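Local coordinates for protein putative translation initiation inhibitor (Salmonella typhimurium, PDB 3GTZ) that is of unknown function but belongs to the RutC (YjgF-like) family and may act as a translation initiation inhibitor, at residues A65-S70 and Y106-K111. Residues are numbered along the deposited sequence; the frame is centred on the assembly and turned at random.
Sequences ATIFLS and YKVEIK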
ATOM      1  N   ALA A  65       3.394  -8.347  -0.075  1.00 44.59           N
ATOM      2  CA  ALA A  65       4.106  -7.866   1.125  1.00 45.00           C
ATOM      3  C   ALA A  65       4.919  -6.621   0.798  1.00 45.39           C
ATOM      4  O   ALA A  65       5.609  -6.563  -0.201  1.00 46.51           O
ATOM      5  CB  ALA A  65       5.025  -8.952   1.702  1.00 44.06           C
ATOM      6  N   THR A  66       4.827  -5.617   1.641  1.00 46.41           N
ATOM      7  CA  THR A  66       5.602  -4.415   1.484  1.00 47.07           C
ATOM      8  C   THR A  66       6.394  -4.245   2.749  1.00 47.18           C
ATOM      9  O   THR A  66       5.833  -4.225   3.828  1.00 47.69           O
ATOM     10  CB  THR A  66       4.700  -3.226   1.258  1.00 47.62           C
ATOM     11  OG1 THR A  66       3.780  -3.557   0.205  1.00 50.05           O
ATOM     12  CG2 THR A  66       5.501  -1.969   0.860  1.00 48.99           C
ATOM     13  N   ILE A  67       7.711  -4.178   2.602  1.00 47.79           N
ATOM     14  CA  ILE A  67       8.644  -4.063   3.708  1.00 48.04           C
ATOM     15  C   ILE A  67       9.192  -2.640   3.731  1.00 48.31           C
ATOM     16  O   ILE A  67       9.745  -2.175   2.749  1.00 47.85           O
ATOM     17  CB  ILE A  67       9.802  -5.058   3.520  1.00 47.69           C
ATOM     18  CG1 ILE A  67       9.251  -6.487   3.387  1.00 49.69           C
ATOM     19  CG2 ILE A  67      10.739  -5.012   4.670  1.00 47.36           C
ATOM     20  CD1 ILE A  67      10.349  -7.576   3.368  1.00 49.34           C
ATOM     21  N   PHE A  68       9.005  -1.944   4.845  1.00 49.15           N
ATOM     22  CA  PHE A  68       9.563  -0.616   5.036  1.00 49.56           C
ATOM     23  C   PHE A  68      10.738  -0.737   5.988  1.00 50.15           C
ATOM     24  O   PHE A  68      10.613  -1.288   7.058  1.00 49.67           O
ATOM     25  CB  PHE A  68       8.531   0.331   5.609  1.00 49.77           C
ATOM     26  CG  PHE A  68       7.376   0.610   4.692  1.00 49.50           C
ATOM     27  CD1 PHE A  68       7.492   1.528   3.686  1.00 50.30           C
ATOM     28  CD2 PHE A  68       6.161  -0.051   4.852  1.00 52.18           C
ATOM     29  CE1 PHE A  68       6.419   1.803   2.825  1.00 51.95           C
ATOM     30  CE2 PHE A  68       5.072   0.214   4.004  1.00 52.74           C
ATOM     31  CZ  PHE A  68       5.203   1.143   2.986  1.00 51.47           C
ATOM     32  N   LEU A  69      11.899  -0.253   5.566  1.00 51.69           N
ATOM     33  CA  LEU A  69      13.101  -0.232   6.414  1.00 51.96           C
ATOM     34  C   LEU A  69      13.420   1.202   6.722  1.00 52.34           C
ATOM     35  O   LEU A  69      13.303   2.041   5.848  1.00 52.26           O
ATOM     36  CB  LEU A  69      14.282  -0.840   5.663  1.00 51.42           C
ATOM     37  CG  LEU A  69      14.204  -2.331   5.345  1.00 52.01           C
ATOM     38  CD1 LEU A  69      15.114  -2.641   4.195  1.00 51.49           C
ATOM     39  CD2 LEU A  69      14.530  -3.217   6.562  1.00 50.50           C
ATOM     40  N   SER A  70      13.854   1.482   7.936  1.00 53.15           N
ATOM     41  CA  SER A  70      14.291   2.824   8.285  1.00 54.62           C
ATOM     42  C   SER A  70      15.664   3.218   7.688  1.00 56.04           C
ATOM     43  O   SER A  70      15.968   4.407   7.549  1.00 55.80           O
ATOM     44  CB  SER A  70      14.298   2.991   9.806  1.00 54.55           C
ATOM     45  OG  SER A  70      15.291   2.204  10.398  1.00 56.55           O
ATOM     46  N   TYR A 106      12.490   1.210  15.469  1.00 57.71           N
ATOM     47  CA  TYR A 106      12.029   0.209  14.493  1.00 56.78           C
ATOM     48  C   TYR A 106      12.967   0.181  13.321  1.00 54.99           C
ATOM     49  O   TYR A 106      13.120   1.198  12.647  1.00 55.26           O
ATOM     50  CB  TYR A 106      10.650   0.549  13.911  1.00 56.64           C
ATOM     51  CG  TYR A 106       9.448   0.405  14.809  1.00 56.63           C
ATOM     52  CD1 TYR A 106       9.499  -0.302  16.006  1.00 56.48           C
ATOM     53  CD2 TYR A 106       8.233   0.974  14.433  1.00 57.24           C
ATOM     54  CE1 TYR A 106       8.363  -0.419  16.820  1.00 57.21           C
ATOM     55  CE2 TYR A 106       7.097   0.868  15.236  1.00 56.35           C
ATOM     56  CZ  TYR A 106       7.163   0.170  16.422  1.00 56.92           C
ATOM     57  OH  TYR A 106       6.037   0.048  17.209  1.00 58.11           O
ATOM     58  N   LYS A 107      13.569  -0.966  13.022  1.00 53.10           N
ATOM     59  CA  LYS A 107      14.415  -1.021  11.825  1.00 52.02           C
ATOM     60  C   LYS A 107      13.546  -1.450  10.628  1.00 50.00           C
ATOM     61  O   LYS A 107      13.863  -1.166   9.489  1.00 49.76           O
ATOM     62  CB  LYS A 107      15.680  -1.915  11.990  1.00 52.05           C
ATOM     63  CG  LYS A 107      16.276  -2.066  13.412  1.00 52.54           C
ATOM     64  CD  LYS A 107      16.836  -0.835  14.027  1.00 53.96           C
ATOM     65  CE  LYS A 107      17.526  -1.112  15.408  1.00 54.49           C
ATOM     66  NZ  LYS A 107      16.668  -1.187  16.687  1.00 52.84           N
ATOM     67  N   VAL A 108      12.424  -2.099  10.907  1.00 48.40           N
ATOM     68  CA  VAL A 108      11.593  -2.718   9.866  1.00 46.66           C
ATOM     69  C   VAL A 108      10.117  -2.687  10.269  1.00 46.79           C
ATOM     70  O   VAL A 108       9.783  -2.628  11.456  1.00 45.52           O
ATOM     71  CB  VAL A 108      12.040  -4.164   9.593  1.00 45.67           C
ATOM     72  CG1 VAL A 108      12.010  -4.974  10.865  1.00 44.41           C
ATOM     73  CG2 VAL A 108      11.182  -4.803   8.568  1.00 45.56           C
ATOM     74  N   GLU A 109       9.250  -2.712   9.262  1.00 47.10           N
ATOM     75  CA  GLU A 109       7.818  -2.871   9.441  1.00 48.70           C
ATOM     76  C   GLU A 109       7.295  -3.589   8.180  1.00 47.92           C
ATOM     77  O   GLU A 109       7.889  -3.452   7.099  1.00 48.52           O
ATOM     78  CB  GLU A 109       7.244  -1.485   9.598  1.00 48.79           C
ATOM     79  CG  GLU A 109       5.810  -1.338   9.900  1.00 51.46           C
ATOM     80  CD  GLU A 109       5.502   0.108  10.338  1.00 53.13           C
ATOM     81  OE1 GLU A 109       4.561   0.720   9.764  1.00 61.31           O
ATOM     82  OE2 GLU A 109       6.238   0.636  11.216  1.00 56.74           O
ATOM     83  N   ILE A 110       6.242  -4.388   8.294  1.00 46.93           N
ATOM     84  CA  ILE A 110       5.857  -5.255   7.163  1.00 46.74           C
ATOM     85  C   ILE A 110       4.341  -5.352   6.978  1.00 46.88           C
ATOM     86  O   ILE A 110       3.645  -5.873   7.843  1.00 47.96           O
ATOM     87  CB  ILE A 110       6.416  -6.690   7.329  1.00 46.64           C
ATOM     88  CG1 ILE A 110       7.949  -6.693   7.508  1.00 46.10           C
ATOM     89  CG2 ILE A 110       6.039  -7.524   6.131  1.00 47.74           C
ATOM     90  CD1 ILE A 110       8.561  -8.080   7.703  1.00 45.30           C
ATOM     91  N   LYS A 111       3.824  -4.849   5.869  1.00 46.53           N
ATOM     92  CA  LYS A 111       2.396  -4.918   5.637  1.00 47.30           C
ATOM     93  C   LYS A 111       2.111  -6.072   4.684  1.00 45.23           C
ATOM     94  O   LYS A 111       2.828  -6.317   3.719  1.00 44.92           O
ATOM     95  CB  LYS A 111       1.830  -3.529   5.187  1.00 47.48           C
ATOM     96  CG  LYS A 111       1.202  -3.447   3.845  1.00 49.54           C
ATOM     97  CD  LYS A 111       0.585  -2.029   3.542  1.00 51.77           C
ATOM     98  CE  LYS A 111      -0.777  -2.146   2.743  1.00 55.02           C
ATOM     99  NZ  LYS A 111      -0.815  -3.150   1.546  1.00 53.23           N
TER
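Ile67 and Val108 both turn CG2 anti to the backbone N, and these two methyls meet at 3.9 Å across neighbouring antiparallel strands, diagonally, since the two residues are not direct partners in the register. Leu69, the non-hydrogen-bonded partner of Val108, sets CG anti to its own carbonyl carbon (chi1 -67°), and its CD2 meets Val108 CB at 4.0 Å. Ile110, the non-hydrogen-bonded partner of Ile67, continues the apolar patch through a looser contact. Helix 37-54 covers Val108 and Ile110, while helix 75-85 covers Ile67 and Leu69, so the patch joins the two helices to the sheet of this YjgF-like fold.

The backbones are joined in two hydrogen-bonded pairs. Thr66 and Lys111 exchange nearly straight bonds, with Lys111 N 2.9 Å from Thr66 O. In the second pair Phe68 N donates to Glu109 O over 2.9 Å, and the return bond from Glu109 N to Phe68 O is more bent, at 143° about the hydrogen. Past the strand end, Ser70 N still binds Lys107 O at 3.1 Å, but from above the carbonyl plane, 45° out of it. Ser70 OG adds a weak bond to Tyr106 O at 3.3 Å.

Thr66, Phe68, Glu109 and Lys111 occupy the other face, where Cys95 of a second subunit packs on Phe68 and Glu109, and Lys111 of a third subunit on Thr66. With the N-H and C=O groups of Thr66 and Phe68 paired to those of Lys111 and Glu109, the strands present an aliphatic face buried under helices and a mixed polar and aromatic face turned to the trimer interface.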